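Side-chain contacts in pectate lyase (PDB 3VMV), which probably cleaves the polygalacturonate chains of pectin by beta-elimination, as a secreted enzyme of polysaccharide lyase family 1: residues A8-G13 / T299-Y304; V156-N161 / D192-H197; N170-E173 / T178-V181; S206-I211 / N221-I226. All coordinates share one frame; numbering follows the deposited sequence.

Contact 1. Residues A8-G13 / T299-Y304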
# COMPACT_ATOMS: atom_id res chain seq x y z
N ALA A 8 1.95 11.79 2.01
CA ALA A 8 1.07 11.91 3.17
C ALA A 8 1.46 13.11 4.07
O ALA A 8 0.69 13.51 4.92
CB ALA A 8 1.02 10.59 3.96
N SER A 9 2.66 13.67 3.84
CA SER A 9 3.10 14.85 4.60
C SER A 9 2.52 16.14 4.06
O SER A 9 2.59 17.18 4.71
CB SER A 9 4.63 14.93 4.68
OG SER A 9 5.19 15.45 3.49
N MET A 10 1.97 16.08 2.85
CA MET A 10 1.40 17.25 2.20
C MET A 10 -0.05 17.38 2.60
O MET A 10 -0.56 16.56 3.38
CB MET A 10 1.49 17.14 0.67
CG MET A 10 2.94 17.00 0.18
SD MET A 10 3.15 17.04 -1.58
CE MET A 10 2.74 18.74 -1.97
N ASN A 11 -0.70 18.40 2.06
CA ASN A 11 -2.13 18.62 2.28
C ASN A 11 -2.44 18.67 3.77
O ASN A 11 -3.48 18.17 4.20
CB ASN A 11 -2.94 17.52 1.59
CG ASN A 11 -4.43 17.84 1.54
OD1 ASN A 11 -4.82 18.95 1.16
ND2 ASN A 11 -5.27 16.88 1.93
N GLY A 12 -1.54 19.25 4.55
CA GLY A 12 -1.75 19.38 5.99
C GLY A 12 -1.08 18.34 6.89
O GLY A 12 -1.04 18.51 8.11
N GLY A 13 -0.59 17.25 6.30
CA GLY A 13 0.14 16.24 7.04
C GLY A 13 -0.74 15.11 7.56
O GLY A 13 -1.98 15.15 7.43
N THR A 299 9.28 14.56 -11.14
CA THR A 299 9.82 14.50 -9.78
C THR A 299 8.71 15.03 -8.84
O THR A 299 7.97 15.96 -9.20
CB THR A 299 11.04 15.47 -9.76
OG1 THR A 299 12.02 14.98 -10.69
CG2 THR A 299 11.66 15.57 -8.43
N PRO A 300 8.58 14.46 -7.63
CA PRO A 300 7.47 14.84 -6.76
C PRO A 300 7.73 16.19 -6.09
O PRO A 300 8.87 16.64 -5.91
CB PRO A 300 7.44 13.71 -5.72
CG PRO A 300 8.92 13.27 -5.62
CD PRO A 300 9.40 13.38 -7.04
N PRO A 301 6.65 16.84 -5.70
CA PRO A 301 6.69 18.21 -5.19
C PRO A 301 6.98 18.33 -3.71
O PRO A 301 6.44 19.24 -3.11
CB PRO A 301 5.28 18.71 -5.48
CG PRO A 301 4.44 17.48 -5.35
CD PRO A 301 5.28 16.35 -5.89
N TYR A 302 7.79 17.46 -3.12
CA TYR A 302 8.03 17.56 -1.69
C TYR A 302 9.51 17.33 -1.39
O TYR A 302 10.23 16.78 -2.21
CB TYR A 302 7.15 16.56 -0.89
CG TYR A 302 7.21 15.11 -1.39
CD1 TYR A 302 8.37 14.35 -1.27
CD2 TYR A 302 6.10 14.52 -2.01
CE1 TYR A 302 8.43 13.03 -1.72
CE2 TYR A 302 6.17 13.19 -2.46
CZ TYR A 302 7.31 12.46 -2.30
OH TYR A 302 7.33 11.15 -2.74
N SER A 303 9.92 17.77 -0.20
CA SER A 303 11.26 17.49 0.31
C SER A 303 11.33 16.07 0.82
O SER A 303 10.35 15.56 1.35
CB SER A 303 11.53 18.46 1.46
OG SER A 303 11.45 19.82 1.03
N TYR A 304 12.51 15.44 0.73
CA TYR A 304 12.67 14.11 1.25
C TYR A 304 14.17 13.80 1.38
O TYR A 304 15.02 14.52 0.84
CB TYR A 304 11.94 13.05 0.37
CG TYR A 304 12.48 12.94 -1.04
CD1 TYR A 304 13.37 11.93 -1.40
CD2 TYR A 304 12.10 13.87 -2.03
CE1 TYR A 304 13.89 11.84 -2.68
CE2 TYR A 304 12.59 13.77 -3.33
CZ TYR A 304 13.51 12.75 -3.67
OH TYR A 304 13.97 12.69 -4.95
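Met10 reaches across to Pro301 and Tyr302, and its sulfur is the hub of the contact. SD lies 3.9 Å from Tyr302 CD2, at the edge of the ring, and the line from SD to the ring centroid stands 84° off the ring normal, so this is an edge-on Met-aromatic contact. The bend at the last torsion of Met10 (chi3 68°) brings the methyl to the proline ring, which the methionine chain crosses at about a right angle, with CE 4.0 Å from Pro301 CG. On the tyrosine's own segment, Pro300 CB sits over one ring face, 3.5 Å above the plane and offset toward the rim. This is the close-fitting side. The loose side is the turn beyond the methionine: Met10 to Gly13 form a type I' beta turn, closed by Gly13 N to Met10 O at 3.0 Å, whose Asn11 and Gly12 are exposed at the surface, as is Pro301. Shortening Met10 to an alanine here would probably leave the Tyr302 edge and the Pro301 ring without their partner and open a gap between the two loops. Segment 8-13 belongs to the loop before strand 21-25; segment 299-304 precedes helix 309-319. Both are tied to strands: Ala8 N is hydrogen-bonded to Thr166 of strand 165-175, and Tyr302 OH to Thr195 of strand 192-197 and His217 of strand 215-219.

Contact 2. Residues V156-N161 / D192-H197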
# COMPACT_ATOMS: atom_id res chain seq x y z
N VAL A 156 -2.21 -4.12 -0.78
CA VAL A 156 -2.64 -2.74 -0.52
C VAL A 156 -3.11 -2.12 -1.80
O VAL A 156 -2.32 -1.98 -2.77
CB VAL A 156 -1.52 -1.83 0.07
CG1 VAL A 156 -1.99 -0.35 0.10
CG2 VAL A 156 -1.12 -2.31 1.48
N ASP A 157 -4.42 -1.83 -1.88
CA ASP A 157 -5.02 -1.29 -3.10
C ASP A 157 -5.58 0.09 -2.83
O ASP A 157 -6.18 0.32 -1.79
CB ASP A 157 -6.17 -2.16 -3.63
CG ASP A 157 -5.71 -3.50 -4.20
OD1 ASP A 157 -4.51 -3.70 -4.46
OD2 ASP A 157 -6.59 -4.40 -4.38
N MET A 158 -5.40 0.99 -3.80
CA MET A 158 -5.92 2.35 -3.71
C MET A 158 -6.80 2.62 -4.90
O MET A 158 -6.43 2.30 -6.04
CB MET A 158 -4.74 3.34 -3.68
CG MET A 158 -3.81 3.02 -2.47
SD MET A 158 -2.36 4.03 -2.68
CE MET A 158 -1.30 3.15 -1.49
N LYS A 159 -7.96 3.21 -4.63
CA LYS A 159 -8.99 3.39 -5.66
C LYS A 159 -9.76 4.67 -5.43
O LYS A 159 -9.75 5.25 -4.32
CB LYS A 159 -10.02 2.24 -5.58
CG LYS A 159 -9.43 0.83 -5.69
CD LYS A 159 -10.52 -0.26 -5.52
CE LYS A 159 -9.90 -1.67 -5.54
NZ LYS A 159 -10.95 -2.72 -5.27
N ARG A 160 -10.51 5.07 -6.47
CA ARG A 160 -11.59 6.05 -6.32
C ARG A 160 -11.10 7.33 -5.62
O ARG A 160 -11.62 7.75 -4.59
CB ARG A 160 -12.80 5.42 -5.60
CG ARG A 160 -13.40 4.29 -6.47
CD ARG A 160 -14.68 3.76 -5.86
NE ARG A 160 -15.35 2.89 -6.84
CZ ARG A 160 -16.22 3.29 -7.76
NH1 ARG A 160 -16.58 4.56 -7.86
NH2 ARG A 160 -16.73 2.39 -8.60
N ASN A 161 -10.10 7.95 -6.24
CA ASN A 161 -9.65 9.28 -5.85
C ASN A 161 -8.96 9.39 -4.49
O ASN A 161 -8.83 10.50 -3.98
CB ASN A 161 -10.81 10.26 -5.93
CG ASN A 161 -11.36 10.32 -7.31
OD1 ASN A 161 -10.68 10.76 -8.24
ND2 ASN A 161 -12.58 9.82 -7.48
N ASP A 192 -4.27 9.64 -6.81
CA ASP A 192 -3.09 10.41 -7.19
C ASP A 192 -2.23 10.62 -5.97
O ASP A 192 -2.71 10.55 -4.84
CB ASP A 192 -3.52 11.77 -7.71
CG ASP A 192 -2.44 12.47 -8.54
OD1 ASP A 192 -2.52 13.71 -8.72
OD2 ASP A 192 -1.51 11.82 -9.05
N LYS A 193 -0.94 10.91 -6.20
CA LYS A 193 -0.04 11.40 -5.15
C LYS A 193 0.23 10.33 -4.06
O LYS A 193 -0.20 10.42 -2.87
CB LYS A 193 -0.51 12.74 -4.58
CG LYS A 193 -0.61 13.83 -5.66
CD LYS A 193 -1.00 15.12 -4.98
CE LYS A 193 -1.45 16.16 -5.98
NZ LYS A 193 -2.74 15.78 -6.61
N ILE A 194 0.92 9.28 -4.50
CA ILE A 194 1.29 8.14 -3.63
C ILE A 194 2.82 8.01 -3.58
O ILE A 194 3.47 8.01 -4.62
CB ILE A 194 0.76 6.82 -4.24
CG1 ILE A 194 -0.63 7.00 -4.87
CG2 ILE A 194 0.83 5.64 -3.25
CD1 ILE A 194 -1.75 7.32 -3.84
N THR A 195 3.37 7.83 -2.38
CA THR A 195 4.79 7.55 -2.18
C THR A 195 4.93 6.14 -1.63
O THR A 195 4.25 5.79 -0.64
CB THR A 195 5.33 8.52 -1.11
OG1 THR A 195 5.17 9.86 -1.57
CG2 THR A 195 6.82 8.25 -0.80
N TYR A 196 5.87 5.38 -2.17
CA TYR A 196 6.29 4.12 -1.59
C TYR A 196 7.78 4.21 -1.29
O TYR A 196 8.56 4.45 -2.20
CB TYR A 196 6.09 2.97 -2.57
CG TYR A 196 4.68 2.73 -3.03
CD1 TYR A 196 3.88 1.77 -2.43
CD2 TYR A 196 4.14 3.44 -4.09
CE1 TYR A 196 2.57 1.55 -2.90
CE2 TYR A 196 2.82 3.22 -4.54
CZ TYR A 196 2.07 2.25 -3.93
OH TYR A 196 0.77 2.06 -4.39
N HIS A 197 8.17 4.00 -0.05
CA HIS A 197 9.60 3.99 0.26
C HIS A 197 9.96 3.01 1.34
O HIS A 197 9.19 2.74 2.27
CB HIS A 197 10.12 5.43 0.56
CG HIS A 197 9.75 5.96 1.91
ND1 HIS A 197 10.55 5.79 3.02
CD2 HIS A 197 8.67 6.66 2.33
CE1 HIS A 197 9.98 6.37 4.07
NE2 HIS A 197 8.83 6.90 3.67
O HOH W 1 -1.30 0.44 -3.73
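Met158 of strand 156-158 meets Ile194 and Tyr196 of strand 192-197 inside the right-handed parallel beta-helix of this lyase family, where side chains from different walls of successive coils meet in the interior. The methionine is extended beyond CG (chi3 -165°), which carries its sulfur and methyl well out from its own strand. SD lies against both branches of the isoleucine, 3.5 Å from Ile194 CD1 and 3.6 Å from Ile194 CG2, and the two side chains slide past each other in opposite directions. The terminal methyl continues the contact, with CE 3.7 Å from Ile194 CG2. It also approaches the phenol of Tyr196 obliquely, CE lying 3.7 Å from Tyr196 OH. That hydroxyl is not left to apolar neighbours alone: it donates to a water, the oxygens of Tyr196 OH and the water being 2.7 Å apart, and the same water donates to Val156 O at 2.8 Å. The water lies at the edge of the tyrosine ring, in its plane, and bridges the two strands within an otherwise apolar contact. At the start of the second segment Lys193 NZ forms a salt bridge with Asp192 OD1 at 3.0 Å, coming from above the carboxylate plane, and a second one with Glu163. Around the core, Met158 also packs on Ile165 and Val167 of strand 165-175 and on Val125 of strand 123-126, while Ile194 and Tyr196 touch Val181 of strand 177-181.

Contact 3. Residues N170-E173 / T178-V181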
# COMPACT_ATOMS: atom_id res chain seq x y z
N ASN A 170 7.17 -1.31 4.95
CA ASN A 170 6.37 -2.51 5.09
C ASN A 170 7.02 -3.68 4.42
O ASN A 170 7.89 -3.50 3.56
CB ASN A 170 5.00 -2.32 4.40
CG ASN A 170 4.24 -1.11 4.92
OD1 ASN A 170 3.69 -1.15 6.03
ND2 ASN A 170 4.14 -0.05 4.10
N LYS A 171 6.59 -4.88 4.76
CA LYS A 171 6.97 -6.06 3.96
C LYS A 171 5.72 -6.53 3.22
O LYS A 171 4.65 -6.60 3.82
CB LYS A 171 7.47 -7.19 4.84
CG LYS A 171 8.75 -6.82 5.62
CD LYS A 171 9.27 -8.06 6.37
CE LYS A 171 10.61 -7.75 7.06
NZ LYS A 171 11.14 -8.99 7.71
N PHE A 172 5.87 -6.77 1.91
CA PHE A 172 4.82 -7.36 1.08
C PHE A 172 5.45 -8.65 0.54
O PHE A 172 6.45 -8.59 -0.19
CB PHE A 172 4.55 -6.47 -0.14
CG PHE A 172 3.87 -5.16 0.16
CD1 PHE A 172 2.49 -5.02 -0.04
CD2 PHE A 172 4.60 -4.06 0.64
CE1 PHE A 172 1.83 -3.83 0.19
CE2 PHE A 172 3.95 -2.85 0.87
CZ PHE A 172 2.54 -2.74 0.67
N GLU A 173 4.90 -9.82 0.86
CA GLU A 173 5.55 -11.05 0.50
C GLU A 173 4.53 -12.09 0.14
O GLU A 173 3.40 -12.06 0.59
CB GLU A 173 6.36 -11.59 1.68
CG GLU A 173 7.39 -10.60 2.23
CD GLU A 173 8.40 -11.27 3.18
OE1 GLU A 173 8.44 -10.90 4.38
OE2 GLU A 173 9.19 -12.15 2.73
N THR A 178 -0.21 -7.82 -6.06
CA THR A 178 0.26 -7.15 -4.83
C THR A 178 -0.42 -5.81 -4.51
O THR A 178 -1.00 -5.67 -3.42
CB THR A 178 1.78 -6.98 -4.87
OG1 THR A 178 2.39 -8.19 -5.34
CG2 THR A 178 2.35 -6.71 -3.47
N MET A 179 -0.37 -4.84 -5.43
CA MET A 179 -0.84 -3.48 -5.14
C MET A 179 -1.45 -2.85 -6.36
O MET A 179 -0.86 -2.88 -7.46
CB MET A 179 0.34 -2.60 -4.74
CG MET A 179 0.99 -3.03 -3.46
SD MET A 179 2.30 -1.90 -2.92
CE MET A 179 3.41 -1.88 -4.32
N LEU A 180 -2.62 -2.24 -6.20
CA LEU A 180 -3.27 -1.50 -7.28
C LEU A 180 -3.29 -0.01 -6.94
O LEU A 180 -3.47 0.37 -5.74
CB LEU A 180 -4.72 -2.03 -7.39
CG LEU A 180 -5.70 -2.00 -8.53
CD1 LEU A 180 -5.13 -2.76 -9.72
CD2 LEU A 180 -7.03 -2.60 -8.05
N VAL A 181 -3.11 0.84 -7.95
CA VAL A 181 -3.37 2.26 -7.79
C VAL A 181 -4.26 2.63 -8.94
O VAL A 181 -3.77 2.92 -10.05
CB VAL A 181 -2.05 3.08 -7.79
CG1 VAL A 181 -2.34 4.59 -7.68
CG2 VAL A 181 -1.13 2.62 -6.67
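One face of the Phe172 ring carries Met179 SD, which stands 4.0 Å from the ring centroid and only 27° off the ring normal, a face-on Met-aromatic contact. The sulfur is equally far from two rim atoms, Phe172 CE1 and Phe172 CZ, each 3.7 Å from Met179 SD. The methionine chain crosses the phenylalanine side chain at about a right angle, and its bend at chi3 (-57°) keeps CE farther from the ring than SD, so that SD and CG do the touching. Closer to the backbone the methyl of Thr178 comes in obliquely, with CG2 3.8 Å from Phe172 CD1. It can do so because CG2 stands anti to the threonine's own backbone N, while the other branch, OG1, is turned to a hydrogen bond with Ser206 O. The three touching residues are buried, and the Phe172 ring also meets Phe139 and Phe201 with its plane tilted against theirs. Phe139, Phe172 and Phe201 occupy adjacent parallel strands; Asn137, Asn170 and Asn199 stand at the turns just before these strand segments, tied by hydrogen bonds from coil to coil. An interior aromatic row beside an asparagine ladder is characteristic of the pectate lyase beta-helix.

Contact 4. Residues S206-I211 / N221-I226. With SO4 (sulfate ion), chain C.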
# COMPACT_ATOMS: atom_id res chain seq x y z
N SER A 206 2.99 -10.11 -9.46
CA SER A 206 2.75 -8.89 -10.27
C SER A 206 2.17 -7.76 -9.46
O SER A 206 1.93 -7.89 -8.27
CB SER A 206 1.80 -9.19 -11.45
OG SER A 206 0.48 -9.39 -10.97
N ARG A 207 1.96 -6.63 -10.13
CA ARG A 207 1.34 -5.43 -9.55
C ARG A 207 2.16 -4.85 -8.42
O ARG A 207 1.73 -4.86 -7.25
CB ARG A 207 -0.08 -5.68 -9.03
CG ARG A 207 -1.08 -6.24 -10.03
CD ARG A 207 -2.45 -6.07 -9.38
NE ARG A 207 -3.53 -6.57 -10.25
CZ ARG A 207 -4.80 -6.67 -9.84
NH1 ARG A 207 -5.13 -6.38 -8.58
NH2 ARG A 207 -5.72 -7.13 -10.69
N VAL A 208 3.35 -4.36 -8.75
CA VAL A 208 4.24 -3.80 -7.71
C VAL A 208 4.68 -2.36 -7.95
O VAL A 208 5.89 -2.07 -8.02
CB VAL A 208 5.46 -4.74 -7.44
CG1 VAL A 208 6.01 -4.50 -6.05
CG2 VAL A 208 5.05 -6.21 -7.57
N PRO A 209 3.71 -1.42 -8.07
CA PRO A 209 2.25 -1.56 -8.14
C PRO A 209 1.78 -1.60 -9.61
O PRO A 209 2.55 -1.29 -10.55
CB PRO A 209 1.75 -0.25 -7.50
CG PRO A 209 3.01 0.68 -7.39
CD PRO A 209 4.11 -0.01 -8.12
N LEU A 210 0.50 -1.93 -9.80
CA LEU A 210 -0.23 -1.63 -11.02
C LEU A 210 -0.70 -0.18 -10.86
O LEU A 210 -1.45 0.12 -9.93
CB LEU A 210 -1.43 -2.58 -11.20
CG LEU A 210 -2.19 -2.52 -12.51
CD1 LEU A 210 -3.20 -3.67 -12.53
CD2 LEU A 210 -2.92 -1.17 -12.75
N ILE A 211 -0.18 0.73 -11.70
CA ILE A 211 -0.50 2.14 -11.54
C ILE A 211 -1.26 2.63 -12.75
O ILE A 211 -0.72 2.62 -13.85
CB ILE A 211 0.77 3.04 -11.35
CG1 ILE A 211 1.67 2.50 -10.24
CG2 ILE A 211 0.37 4.50 -11.04
CD1 ILE A 211 3.05 3.15 -10.25
N ASN A 221 13.13 1.26 -2.10
CA ASN A 221 12.52 -0.07 -1.86
C ASN A 221 13.45 -1.19 -2.32
O ASN A 221 14.38 -0.95 -3.13
CB ASN A 221 11.19 -0.20 -2.60
CG ASN A 221 10.23 0.92 -2.28
OD1 ASN A 221 9.59 0.95 -1.22
ND2 ASN A 221 10.14 1.88 -3.20
N TYR A 222 13.20 -2.40 -1.80
CA TYR A 222 13.95 -3.60 -2.13
C TYR A 222 12.97 -4.57 -2.75
O TYR A 222 12.09 -5.05 -2.05
CB TYR A 222 14.56 -4.16 -0.84
CG TYR A 222 15.40 -5.42 -0.91
CD1 TYR A 222 15.77 -5.97 -2.12
CD2 TYR A 222 15.89 -5.98 0.25
CE1 TYR A 222 16.56 -7.14 -2.13
CE2 TYR A 222 16.67 -7.13 0.24
CZ TYR A 222 17.01 -7.68 -0.95
OH TYR A 222 17.80 -8.80 -0.92
N PHE A 223 13.11 -4.76 -4.06
CA PHE A 223 12.27 -5.68 -4.85
C PHE A 223 13.07 -6.96 -5.04
O PHE A 223 14.24 -6.90 -5.47
CB PHE A 223 12.03 -5.10 -6.23
CG PHE A 223 11.21 -3.80 -6.28
CD1 PHE A 223 9.90 -3.84 -6.74
CD2 PHE A 223 11.78 -2.57 -5.96
CE1 PHE A 223 9.16 -2.68 -6.94
CE2 PHE A 223 11.06 -1.39 -6.14
CZ PHE A 223 9.72 -1.43 -6.61
N LYS A 224 12.47 -8.13 -4.78
CA LYS A 224 13.21 -9.39 -4.84
C LYS A 224 12.29 -10.50 -5.29
O LYS A 224 11.18 -10.65 -4.76
CB LYS A 224 13.75 -9.74 -3.44
CG LYS A 224 14.62 -10.97 -3.41
CD LYS A 224 15.25 -11.11 -2.01
CE LYS A 224 16.31 -12.20 -2.01
NZ LYS A 224 15.75 -13.51 -2.37
N ASP A 225 12.77 -11.29 -6.24
CA ASP A 225 12.07 -12.53 -6.61
C ASP A 225 10.63 -12.23 -7.01
O ASP A 225 9.67 -12.75 -6.46
CB ASP A 225 12.15 -13.55 -5.48
CG ASP A 225 13.58 -14.09 -5.28
OD1 ASP A 225 14.44 -13.93 -6.17
OD2 ASP A 225 13.80 -14.74 -4.24
N ILE A 226 10.52 -11.37 -8.02
CA ILE A 226 9.21 -11.01 -8.55
C ILE A 226 9.06 -11.76 -9.86
O ILE A 226 9.84 -11.57 -10.81
CB ILE A 226 9.06 -9.49 -8.66
CG1 ILE A 226 9.08 -8.89 -7.23
CG2 ILE A 226 7.71 -9.12 -9.38
CD1 ILE A 226 9.09 -7.36 -7.15
S SO4 C . -5.06 -6.25 -15.28
O1 SO4 C . -5.74 -5.15 -16.01
O2 SO4 C . -5.52 -6.24 -13.89
O3 SO4 C . -5.37 -7.52 -15.93
O4 SO4 C . -3.60 -6.03 -15.28
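Val208 and Phe223 are the residues whose CA atoms come nearest across the segments, 8.7 Å apart, and a cis peptide bond joins Val208 to Pro209. The side chain of Val208 uses both methyls. CG1, anti to the backbone N (chi1 -156°), lies 3.7 Å from Phe223 CE1, and CG2 is 4.2 Å from Ile226 CD1. The valine carbonyl also meets the rim of the phenylalanine: Val208 O is at the ring edge, in plane, 3.5 Å from Phe223 CE1. This oxygen is buried and has no hydrogen-bond partner in the model, so the slightly positive ring edge is likely to be a modest compensation. Ile226 CD1 also sits at the edge of the Phe223 ring. With an alanine replacing Phe223, Val208 would probably face a gap, its carbonyl would lose the ring edge beside it, and Phe246 would lose its stacking mate. Outside the apolar core, the extended Arg207 offers NH2 to a sulfate, probably from the crystallisation liquor, in a weak bond of 3.3 Å from Arg207 NH2 to sulfate O2, bent to 135°; Arg234 binds the same ion. Phe223 stacks on Phe246 of the next coil and meets Phe201 of the previous one at a tilt. With Asn221 hydrogen-bonded to Asn199 and Asn244 beside them, these rings form the aromatic stack and asparagine ladder known from parallel beta-helices of polysaccharide lyase family 1.

Overall arrangement
From the N terminus, the chain enters contact 1 at 8-13 and returns to it only at 299-304, so this surface contact encloses the other three and joins an N-terminal loop to the loop before helix 309-319. Within that span, 156-161 opens contact 2, which closes at 192-197; contact 3, between 170-173 and 178-181, lies wholly inside this loop. Contact 4 follows in series, and none of the loops cross. Contacts 2 and 3 are joined by Met158 N to Leu180 O at 2.8 Å, and contacts 3 and 4 by Val181 N to Leu210 O at 2.7 Å, so parallel strand pairing connects the three interior contacts from coil to coil.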